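Cytochrome c-550-like protein (Thermosynechococcus elongatus, PDB 4LJI) carries a single covalently bound heme c, probably as a low-potential electron-transfer cytochrome, and can partially replace cytochrome c-550 (PsbV). Local coordinates at residues Y7-P21 / A119-W131. Residues are numbered along the deposited sequence; the frame is centred on the assembly and turned at random.
Sequences YVIQYLKVTDTVELP and AFILRAAAVAPGW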
loop_
_atom_site.group_PDB
_atom_site.type_symbol
_atom_site.label_atom_id
_atom_site.label_comp_id
_atom_site.label_asym_id
_atom_site.label_seq_id
_atom_site.Cartn_x
_atom_site.Cartn_y
_atom_site.Cartn_z
ATOM N N TYR A 7 3.403 18.190 -2.452
ATOM C CA TYR A 7 1.991 17.854 -2.271
ATOM C C TYR A 7 1.379 18.592 -1.089
ATOM O O TYR A 7 0.243 19.038 -1.148
ATOM C CB TYR A 7 1.781 16.344 -2.154
ATOM C CG TYR A 7 0.337 15.945 -1.924
ATOM C CD1 TYR A 7 -0.531 15.769 -2.993
ATOM C CD2 TYR A 7 -0.170 15.780 -0.634
ATOM C CE1 TYR A 7 -1.850 15.423 -2.792
ATOM C CE2 TYR A 7 -1.483 15.410 -0.424
ATOM C CZ TYR A 7 -2.319 15.237 -1.513
ATOM O OH TYR A 7 -3.630 14.880 -1.324
ATOM N N VAL A 8 2.150 18.720 -0.019
ATOM C CA VAL A 8 1.694 19.437 1.168
ATOM C C VAL A 8 1.544 20.960 0.958
ATOM O O VAL A 8 0.585 21.589 1.438
ATOM C CB VAL A 8 2.645 19.153 2.348
ATOM C CG1 VAL A 8 2.330 20.131 3.512
ATOM C CG2 VAL A 8 2.596 17.665 2.733
ATOM N N ILE A 9 2.502 21.565 0.262
ATOM C CA ILE A 9 2.421 22.994 -0.036
ATOM C C ILE A 9 1.252 23.302 -0.977
ATOM O O ILE A 9 0.421 24.158 -0.679
ATOM C CB ILE A 9 3.718 23.511 -0.680
ATOM C CG1 ILE A 9 4.907 23.231 0.231
ATOM C CG2 ILE A 9 3.621 24.999 -0.968
ATOM C CD1 ILE A 9 4.749 23.832 1.581
ATOM N N GLN A 10 1.195 22.585 -2.100
ATOM C CA GLN A 10 0.273 22.896 -3.196
ATOM C C GLN A 10 -1.126 22.289 -3.046
ATOM O O GLN A 10 -2.126 22.904 -3.428
ATOM C CB GLN A 10 0.886 22.474 -4.546
ATOM C CG GLN A 10 -0.019 22.718 -5.766
ATOM C CD GLN A 10 0.601 22.233 -7.077
ATOM O OE1 GLN A 10 1.768 21.829 -7.116
ATOM N NE2 GLN A 10 -0.182 22.275 -8.158
ATOM N N TYR A 11 -1.209 21.094 -2.485
ATOM C CA TYR A 11 -2.482 20.404 -2.432
ATOM C C TYR A 11 -3.100 20.376 -1.036
ATOM O O TYR A 11 -4.323 20.400 -0.894
ATOM C CB TYR A 11 -2.361 19.016 -3.071
ATOM C CG TYR A 11 -2.121 19.118 -4.566
ATOM C CD1 TYR A 11 -2.883 19.977 -5.341
ATOM C CD2 TYR A 11 -1.117 18.390 -5.194
ATOM C CE1 TYR A 11 -2.670 20.100 -6.709
ATOM C CE2 TYR A 11 -0.893 18.509 -6.569
ATOM C CZ TYR A 11 -1.675 19.365 -7.317
ATOM O OH TYR A 11 -1.468 19.499 -8.679
ATOM N N LEU A 12 -2.268 20.347 0.003
ATOM C CA LEU A 12 -2.778 20.530 1.358
ATOM C C LEU A 12 -2.751 21.988 1.799
ATOM O O LEU A 12 -3.264 22.321 2.873
ATOM C CB LEU A 12 -1.991 19.706 2.353
ATOM C CG LEU A 12 -2.054 18.168 2.256
ATOM C CD1 LEU A 12 -1.417 17.495 3.450
ATOM C CD2 LEU A 12 -3.471 17.632 2.058
ATOM N N LYS A 13 -2.147 22.844 0.974
ATOM C CA LYS A 13 -2.085 24.287 1.224
ATOM C C LYS A 13 -1.586 24.615 2.627
ATOM O O LYS A 13 -2.218 25.380 3.351
ATOM C CB LYS A 13 -3.450 24.958 0.973
ATOM C CG LYS A 13 -3.931 24.868 -0.457
ATOM C CD LYS A 13 -5.450 24.989 -0.555
ATOM C CE LYS A 13 -5.941 24.365 -1.862
ATOM N NZ LYS A 13 -7.340 23.846 -1.805
ATOM N N VAL A 14 -0.463 24.012 2.999
ATOM C CA VAL A 14 0.162 24.259 4.297
ATOM C C VAL A 14 1.643 24.570 4.083
ATOM O O VAL A 14 2.416 23.699 3.678
ATOM C CB VAL A 14 0.018 23.046 5.253
ATOM C CG1 VAL A 14 0.775 23.287 6.555
ATOM C CG2 VAL A 14 -1.445 22.744 5.539
ATOM N N THR A 15 2.028 25.825 4.331
ATOM C CA THR A 15 3.408 26.263 4.125
ATOM C C THR A 15 4.124 26.354 5.465
ATOM O O THR A 15 5.271 25.931 5.600
ATOM C CB THR A 15 3.478 27.644 3.431
ATOM O OG1 THR A 15 3.014 27.534 2.077
ATOM C CG2 THR A 15 4.911 28.172 3.424
ATOM N N ASP A 16 3.420 26.906 6.450
ATOM C CA ASP A 16 3.936 27.070 7.805
ATOM C C ASP A 16 3.335 26.029 8.746
ATOM O O ASP A 16 3.918 24.974 9.008
ATOM C CB ASP A 16 3.586 28.468 8.342
ATOM C CG ASP A 16 4.249 29.593 7.561
ATOM O OD1 ASP A 16 4.446 29.445 6.335
ATOM O OD2 ASP A 16 4.576 30.631 8.173
ATOM N N THR A 17 2.174 26.369 9.289
ATOM C CA THR A 17 1.467 25.493 10.199
ATOM C C THR A 17 -0.002 25.483 9.847
ATOM O O THR A 17 -0.487 26.331 9.101
ATOM C CB THR A 17 1.590 25.933 11.688
ATOM O OG1 THR A 17 0.998 27.225 11.845
ATOM C CG2 THR A 17 3.048 25.955 12.128
ATOM N N VAL A 18 -0.716 24.539 10.437
ATOM C CA VAL A 18 -2.153 24.428 10.273
ATOM C C VAL A 18 -2.664 23.989 11.639
ATOM O O VAL A 18 -1.928 23.355 12.401
ATOM C CB VAL A 18 -2.507 23.349 9.183
ATOM C CG1 VAL A 18 -2.108 21.948 9.649
ATOM C CG2 VAL A 18 -3.982 23.378 8.839
ATOM N N GLU A 19 -3.914 24.329 11.954
ATOM C CA GLU A 19 -4.527 23.903 13.207
ATOM C C GLU A 19 -5.574 22.838 12.951
ATOM O O GLU A 19 -6.516 23.078 12.172
ATOM C CB GLU A 19 -5.179 25.106 13.896
ATOM C CG GLU A 19 -4.183 26.170 14.260
ATOM C CD GLU A 19 -3.296 25.713 15.392
ATOM O OE1 GLU A 19 -3.780 24.913 16.225
ATOM O OE2 GLU A 19 -2.133 26.144 15.449
ATOM N N LEU A 20 -5.431 21.663 13.577
ATOM C CA LEU A 20 -6.396 20.582 13.323
ATOM C C LEU A 20 -7.106 20.128 14.573
ATOM O O LEU A 20 -6.530 20.149 15.658
ATOM C CB LEU A 20 -5.709 19.373 12.689
ATOM C CG LEU A 20 -5.084 19.653 11.319
ATOM C CD1 LEU A 20 -4.165 18.503 10.946
ATOM C CD2 LEU A 20 -6.140 19.868 10.222
ATOM N N PRO A 21 -8.390 19.747 14.436
ATOM C CA PRO A 21 -9.175 19.338 15.602
ATOM C C PRO A 21 -8.537 18.164 16.296
ATOM O O PRO A 21 -8.416 17.071 15.719
ATOM C CB PRO A 21 -10.499 18.900 14.986
ATOM C CG PRO A 21 -10.617 19.695 13.773
ATOM C CD PRO A 21 -9.225 19.867 13.229
ATOM N N ALA A 119 -3.113 13.457 11.114
ATOM C CA ALA A 119 -3.149 14.848 10.644
ATOM C C ALA A 119 -3.144 14.927 9.106
ATOM O O ALA A 119 -3.883 15.708 8.514
ATOM C CB ALA A 119 -1.980 15.645 11.210
ATOM N N PHE A 120 -2.310 14.125 8.464
ATOM C CA PHE A 120 -2.293 14.084 7.005
ATOM C C PHE A 120 -3.666 13.720 6.436
ATOM O O PHE A 120 -4.163 14.407 5.557
ATOM C CB PHE A 120 -1.212 13.140 6.479
ATOM C CG PHE A 120 -1.316 12.914 5.024
ATOM C CD1 PHE A 120 -0.853 13.864 4.119
ATOM C CD2 PHE A 120 -1.922 11.755 4.540
ATOM C CE1 PHE A 120 -0.964 13.652 2.713
ATOM C CE2 PHE A 120 -2.049 11.542 3.132
ATOM C CZ PHE A 120 -1.575 12.510 2.233
ATOM N N ILE A 121 -4.290 12.664 6.960
ATOM C CA ILE A 121 -5.577 12.195 6.452
ATOM C C ILE A 121 -6.610 13.276 6.674
ATOM O O ILE A 121 -7.429 13.559 5.791
ATOM C CB ILE A 121 -6.037 10.903 7.164
ATOM C CG1 ILE A 121 -5.157 9.721 6.753
ATOM C CG2 ILE A 121 -7.522 10.592 6.834
ATOM C CD1 ILE A 121 -5.396 8.509 7.623
ATOM N N LEU A 122 -6.561 13.897 7.847
ATOM C CA LEU A 122 -7.553 14.892 8.232
ATOM C C LEU A 122 -7.452 16.163 7.386
ATOM O O LEU A 122 -8.477 16.727 6.946
ATOM C CB LEU A 122 -7.442 15.172 9.731
ATOM C CG LEU A 122 -8.600 15.829 10.447
ATOM C CD1 LEU A 122 -9.904 15.223 9.975
ATOM C CD2 LEU A 122 -8.388 15.587 11.930
ATOM N N ARG A 123 -6.237 16.651 7.176
ATOM C CA ARG A 123 -6.050 17.791 6.280
ATOM C C ARG A 123 -6.376 17.498 4.826
ATOM O O ARG A 123 -6.962 18.320 4.140
ATOM C CB ARG A 123 -4.647 18.368 6.409
ATOM C CG ARG A 123 -4.354 19.590 5.534
ATOM C CD ARG A 123 -5.307 20.740 5.806
ATOM N NE ARG A 123 -4.814 21.963 5.169
ATOM C CZ ARG A 123 -5.357 23.159 5.331
ATOM N NH1 ARG A 123 -6.410 23.301 6.131
ATOM N NH2 ARG A 123 -4.833 24.205 4.696
ATOM N N ALA A 124 -5.990 16.325 4.344
ATOM C CA ALA A 124 -6.336 15.917 3.010
ATOM C C ALA A 124 -7.837 15.865 2.785
ATOM O O ALA A 124 -8.342 16.346 1.764
ATOM C CB ALA A 124 -5.713 14.540 2.726
ATOM N N ALA A 125 -8.548 15.241 3.719
ATOM C CA ALA A 125 -10.008 15.167 3.649
ATOM C C ALA A 125 -10.635 16.552 3.571
ATOM O O ALA A 125 -11.630 16.763 2.846
ATOM C CB ALA A 125 -10.554 14.406 4.888
ATOM N N ALA A 126 -10.047 17.501 4.283
ATOM C CA ALA A 126 -10.615 18.843 4.269
ATOM C C ALA A 126 -10.357 19.623 2.948
ATOM O O ALA A 126 -11.249 20.333 2.442
ATOM C CB ALA A 126 -10.127 19.641 5.485
ATOM N N VAL A 127 -9.144 19.540 2.418
ATOM C CA VAL A 127 -8.734 20.469 1.354
ATOM C C VAL A 127 -8.163 19.906 0.065
ATOM O O VAL A 127 -8.057 20.630 -0.924
ATOM C CB VAL A 127 -7.706 21.507 1.859
ATOM C CG1 VAL A 127 -8.192 22.199 3.136
ATOM C CG2 VAL A 127 -6.353 20.871 2.065
ATOM N N ALA A 128 -7.764 18.647 0.075
ATOM C CA ALA A 128 -7.100 18.080 -1.075
ATOM C C ALA A 128 -8.123 17.805 -2.171
ATOM O O ALA A 128 -9.103 17.117 -1.939
ATOM C CB ALA A 128 -6.387 16.836 -0.660
ATOM N N PRO A 129 -7.902 18.376 -3.369
ATOM C CA PRO A 129 -8.786 18.153 -4.522
ATOM C C PRO A 129 -8.988 16.674 -4.840
ATOM O O PRO A 129 -8.007 15.939 -4.965
ATOM C CB PRO A 129 -8.031 18.836 -5.664
ATOM C CG PRO A 129 -7.340 19.987 -4.975
ATOM C CD PRO A 129 -6.877 19.397 -3.652
ATOM N N GLY A 130 -10.247 16.248 -4.911
ATOM C CA GLY A 130 -10.601 14.900 -5.318
ATOM C C GLY A 130 -10.526 13.831 -4.243
ATOM O O GLY A 130 -11.012 12.713 -4.429
ATOM N N TRP A 131 -9.915 14.173 -3.116
ATOM C CA TRP A 131 -9.734 13.206 -2.056
ATOM C C TRP A 131 -11.043 12.552 -1.661
ATOM O O TRP A 131 -12.018 13.234 -1.307
ATOM C CB TRP A 131 -9.110 13.873 -0.839
ATOM C CG TRP A 131 -8.881 12.961 0.325
ATOM C CD1 TRP A 131 -9.770 12.658 1.310
ATOM C CD2 TRP A 131 -7.665 12.270 0.660
ATOM N NE1 TRP A 131 -9.193 11.825 2.228
ATOM C CE2 TRP A 131 -7.902 11.570 1.856
ATOM C CE3 TRP A 131 -6.409 12.175 0.062
ATOM C CZ2 TRP A 131 -6.919 10.798 2.484
ATOM C CZ3 TRP A 131 -5.434 11.393 0.676
ATOM C CH2 TRP A 131 -5.697 10.707 1.871
#
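L12 fills the tight part of this contact, its two methyl branches dividing the work: CD2 lies 3.5 Å from A124 CA, an approach that the small alanine side chain permits, while CD1 meets F120 CD1 at 3.7 Å. With CG anti to the backbone N (chi1 178°), the Y7 ring extends toward the helix and brings CE2 to within 3.6 Å of F120 CE1, reaching the phenylalanine at its edge, and lays its hydroxyl against A128 CB. Farther along, L20 CD1 packs on A119 CB.

R123 suits the boundary because its aliphatic part packs on L12 CB while its N-H groups reach backbone carbonyls. NE gives a hydrogen bond to L12 O (2.8 Å), lying in the carbonyl plane, and NH2 bonds K13 O from above that carbonyl's plane, so one side chain holds the backbone just after helix 6-10. V18 CG2 and V127 CG1 cover opposite faces of the guanidinium.

The solvent side is looser: exposed K13 stretches NZ to V127 O in a weak 3.4 Å bond, and Y11 CD1 stays 4.4 Å from P129 CD.

Helix 6-10 and strand 17-21 thus cover the C-terminal helix of a cytochrome c fold, whose I121 touches heme c.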